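Local coordinates for protein UTP-glucose-1-phosphate uridylyltransferase 2 (Trypanosoma brucei, PDB 3GUE) that probably catalyses the transfer of a uridylyl group from UTP to alpha-D-glucose 1-phosphate, giving UDP-glucose and diphosphate, at residues A[158-163]-A[199-204]. Numbering follows the deposited sequence.
With UPG (uridine-5'-diphosphate-glucose), chain C.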
loop_
_atom_site.group_PDB
_atom_site.type_symbol
_atom_site.label_atom_id
_atom_site.label_comp_id
_atom_site.label_asym_id
_atom_site.label_seq_id
_atom_site.Cartn_x
_atom_site.Cartn_y
_atom_site.Cartn_z
ATOM N N ILE A 158 -6.393 -5.969 -18.569
ATOM C CA ILE A 158 -6.159 -5.112 -17.416
ATOM C C ILE A 158 -6.216 -5.866 -16.080
ATOM O O ILE A 158 -5.311 -5.741 -15.256
ATOM C CB ILE A 158 -7.169 -3.907 -17.402
ATOM C CG1 ILE A 158 -7.085 -3.084 -18.710
ATOM C CG2 ILE A 158 -7.041 -3.064 -16.146
ATOM C CD1 ILE A 158 -6.070 -1.934 -18.691
ATOM N N GLU A 159 -7.252 -6.677 -15.873
ATOM C CA GLU A 159 -7.433 -7.261 -14.561
ATOM C C GLU A 159 -6.464 -8.390 -14.274
ATOM O O GLU A 159 -6.240 -9.257 -15.130
ATOM C CB GLU A 159 -8.868 -7.751 -14.331
ATOM C CG GLU A 159 -9.126 -8.051 -12.852
ATOM C CD GLU A 159 -10.605 -8.283 -12.545
ATOM O OE1 GLU A 159 -11.206 -9.167 -13.156
ATOM O OE2 GLU A 159 -11.138 -7.584 -11.666
ATOM N N LEU A 160 -5.929 -8.365 -13.055
ATOM C CA LEU A 160 -5.223 -9.502 -12.464
ATOM C C LEU A 160 -5.971 -9.812 -11.182
ATOM O O LEU A 160 -5.865 -9.077 -10.198
ATOM C CB LEU A 160 -3.745 -9.166 -12.189
ATOM C CG LEU A 160 -2.822 -10.310 -11.732
ATOM C CD1 LEU A 160 -2.405 -11.268 -12.866
ATOM C CD2 LEU A 160 -1.622 -9.757 -11.055
ATOM N N MET A 161 -6.759 -10.880 -11.197
ATOM C CA MET A 161 -7.552 -11.241 -10.037
ATOM C C MET A 161 -6.695 -12.046 -9.069
ATOM O O MET A 161 -6.155 -13.087 -9.412
ATOM C CB MET A 161 -8.825 -12.037 -10.426
ATOM C CG MET A 161 -9.758 -12.286 -9.219
ATOM S SD MET A 161 -10.677 -10.800 -8.724
ATOM C CE MET A 161 -11.773 -10.607 -10.098
ATOM N N GLN A 162 -6.555 -11.531 -7.861
ATOM C CA GLN A 162 -5.799 -12.228 -6.861
ATOM C C GLN A 162 -6.695 -13.259 -6.168
ATOM O O GLN A 162 -7.870 -13.437 -6.512
ATOM C CB GLN A 162 -5.141 -11.246 -5.876
ATOM C CG GLN A 162 -6.080 -10.537 -4.892
ATOM C CD GLN A 162 -5.286 -9.727 -3.876
ATOM O OE1 GLN A 162 -5.409 -8.506 -3.804
ATOM N NE2 GLN A 162 -4.423 -10.398 -3.139
ATOM N N ASN A 163 -6.106 -13.971 -5.230
ATOM C CA ASN A 163 -6.785 -14.982 -4.465
ATOM C C ASN A 163 -7.515 -14.375 -3.271
ATOM O O ASN A 163 -7.438 -13.168 -3.017
ATOM C CB ASN A 163 -5.752 -15.993 -3.977
ATOM C CG ASN A 163 -4.938 -16.591 -5.118
ATOM O OD1 ASN A 163 -3.701 -16.584 -5.090
ATOM N ND2 ASN A 163 -5.628 -17.113 -6.122
ATOM N N TYR A 199 2.074 -16.036 -11.584
ATOM C CA TYR A 199 2.580 -17.356 -11.993
ATOM C C TYR A 199 1.436 -18.303 -12.326
ATOM O O TYR A 199 1.384 -18.848 -13.420
ATOM C CB TYR A 199 3.431 -17.983 -10.873
ATOM C CG TYR A 199 4.155 -19.273 -11.263
ATOM C CD1 TYR A 199 5.077 -19.293 -12.321
ATOM C CD2 TYR A 199 3.928 -20.470 -10.567
ATOM C CE1 TYR A 199 5.738 -20.445 -12.663
ATOM C CE2 TYR A 199 4.593 -21.634 -10.910
ATOM C CZ TYR A 199 5.487 -21.615 -11.956
ATOM O OH TYR A 199 6.142 -22.765 -12.309
ATOM N N SER A 200 0.523 -18.465 -11.369
ATOM C CA SER A 200 -0.550 -19.441 -11.536
ATOM C C SER A 200 -1.653 -19.023 -12.514
ATOM O O SER A 200 -2.362 -19.894 -13.052
ATOM C CB SER A 200 -1.114 -19.867 -10.180
ATOM O OG SER A 200 -0.258 -20.833 -9.590
ATOM N N SER A 201 -1.799 -17.722 -12.776
ATOM C CA SER A 201 -2.824 -17.272 -13.751
ATOM C C SER A 201 -2.434 -17.490 -15.212
ATOM O O SER A 201 -3.299 -17.504 -16.098
ATOM C CB SER A 201 -3.125 -15.789 -13.588
ATOM O OG SER A 201 -1.931 -15.047 -13.774
ATOM N N GLY A 202 -1.128 -17.579 -15.469
ATOM C CA GLY A 202 -0.623 -17.680 -16.839
ATOM C C GLY A 202 -0.329 -16.301 -17.410
ATOM O O GLY A 202 0.079 -16.183 -18.554
ATOM N N LYS A 203 -0.544 -15.257 -16.610
ATOM C CA LYS A 203 -0.199 -13.893 -17.034
ATOM C C LYS A 203 1.330 -13.757 -17.176
ATOM O O LYS A 203 1.787 -13.177 -18.141
ATOM C CB LYS A 203 -0.752 -12.797 -16.086
ATOM C CG LYS A 203 -2.131 -12.234 -16.480
ATOM C CD LYS A 203 -2.045 -11.375 -17.762
ATOM C CE LYS A 203 -3.253 -10.450 -17.915
ATOM N NZ LYS A 203 -4.315 -11.074 -18.695
ATOM N N LEU A 204 2.089 -14.324 -16.237
ATOM C CA LEU A 204 3.554 -14.252 -16.292
ATOM C C LEU A 204 4.116 -14.882 -17.586
ATOM O O LEU A 204 4.869 -14.233 -18.300
ATOM C CB LEU A 204 4.213 -14.878 -15.063
ATOM C CG LEU A 204 5.755 -14.746 -15.068
ATOM C CD1 LEU A 204 6.208 -13.278 -15.091
ATOM C CD2 LEU A 204 6.371 -15.496 -13.920
HETATM N N1 UPG C . -3.519 -4.620 -1.612
HETATM C C2 UPG C . -3.792 -5.637 -2.549
HETATM N N3 UPG C . -4.043 -6.905 -2.054
HETATM C C4 UPG C . -4.034 -7.206 -0.713
HETATM C C5 UPG C . -3.744 -6.206 0.224
HETATM C C6 UPG C . -3.481 -4.911 -0.212
HETATM O O2 UPG C . -3.850 -5.469 -3.776
HETATM O O4 UPG C . -4.289 -8.373 -0.385
HETATM C C1C UPG C . -3.235 -3.230 -2.093
HETATM C C2C UPG C . -3.942 -2.031 -1.455
HETATM O O2C UPG C . -5.251 -1.852 -2.013
HETATM C C3C UPG C . -3.004 -0.909 -1.896
HETATM C C4C UPG C . -1.636 -1.560 -1.772
HETATM O O4C UPG C . -1.842 -2.997 -1.823
HETATM O O3C UPG C . -3.238 -0.625 -3.275
HETATM C C5C UPG C . -0.960 -1.229 -0.401
HETATM O O5C UPG C . -1.608 -1.800 0.704
HETATM P PA UPG C . -1.790 -0.976 2.079
HETATM O O1A UPG C . -2.305 0.359 1.659
HETATM O O2A UPG C . -2.523 -1.750 3.087
HETATM O O3A UPG C . -0.226 -0.768 2.550
HETATM P PB UPG C . 0.660 -1.752 3.495
HETATM O O1B UPG C . 0.592 -3.111 2.932
HETATM O O2B UPG C . 0.352 -1.531 4.943
HETATM O O3B UPG C . 2.093 -1.062 3.279
HETATM C "C1'" UPG C . 2.705 -1.098 1.938
HETATM C "C2'" UPG C . 4.041 -1.821 2.027
HETATM C "C3'" UPG C . 4.896 -1.084 3.050
HETATM C "C4'" UPG C . 5.110 0.361 2.570
HETATM C "C5'" UPG C . 3.745 1.065 2.360
HETATM C "C6'" UPG C . 3.924 2.353 1.601
HETATM O "O2'" UPG C . 3.868 -3.188 2.445
HETATM O "O3'" UPG C . 6.111 -1.790 3.234
HETATM O "O4'" UPG C . 5.888 1.089 3.508
HETATM O "O5'" UPG C . 2.833 0.282 1.542
HETATM O "O6'" UPG C . 2.749 3.153 1.749
HETATM O O HOH W 1 -6.614 -9.620 -17.753
#
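At one edge of the GT-A nucleotide-binding domain, the outermost strand of the central mixed sheet, 159-161, packs L160 against S201 and K203 at the break between helices 194-201 and 203-209. Backbone bonds of L160 to L130 and N132 place the strand beside 128-132, while the helical break lies 8.1 Å away, measured from L160 CA to K203 CA. Little surface is buried, 126 Å² in total, and a single methyl group makes the apolar part of the contact. L160 CD1 lies 3.8 Å from K203 CG, where the leucine side chain and the lysine methylenes run past each other in opposite directions. CG of L160 lies anti to the backbone N (chi1 -172°), which carries the leucine end toward the helical break; its side chain also touches V197 and L198 of the preceding helix. S201 OG approaches the same methyl at 3.9 Å. That hydroxyl closes an ST turn, accepting from K203 N at 3.2 Å with an N-H...O angle of 162°, and is itself hydrogen-bonded to V197 O, one turn back in the first helix. G202, with positive phi, ends the first helix and sits at the N-cap position of the second. The polar bridge is made by water: it donates to E159 O at 2.7 Å and accepts from K203 NZ, which it meets at 2.9 Å. Bends at chi2 and chi4 turn the ammonium back toward 158-163, and its direct hydrogen-bond partner is S156 O, in the helix that leads into the strand. Beyond the strand, Q162 reads the uracil of UDP-glucose. D193 OD2 and, weakly, G190 O accept from its NE2, consistent with a fixed amide orientation; the bond from NE2 to uracil O4 is weak, whereas Q162 OE1 accepts from UPG N3 at 2.7 Å, with an N-H...O angle of 150°.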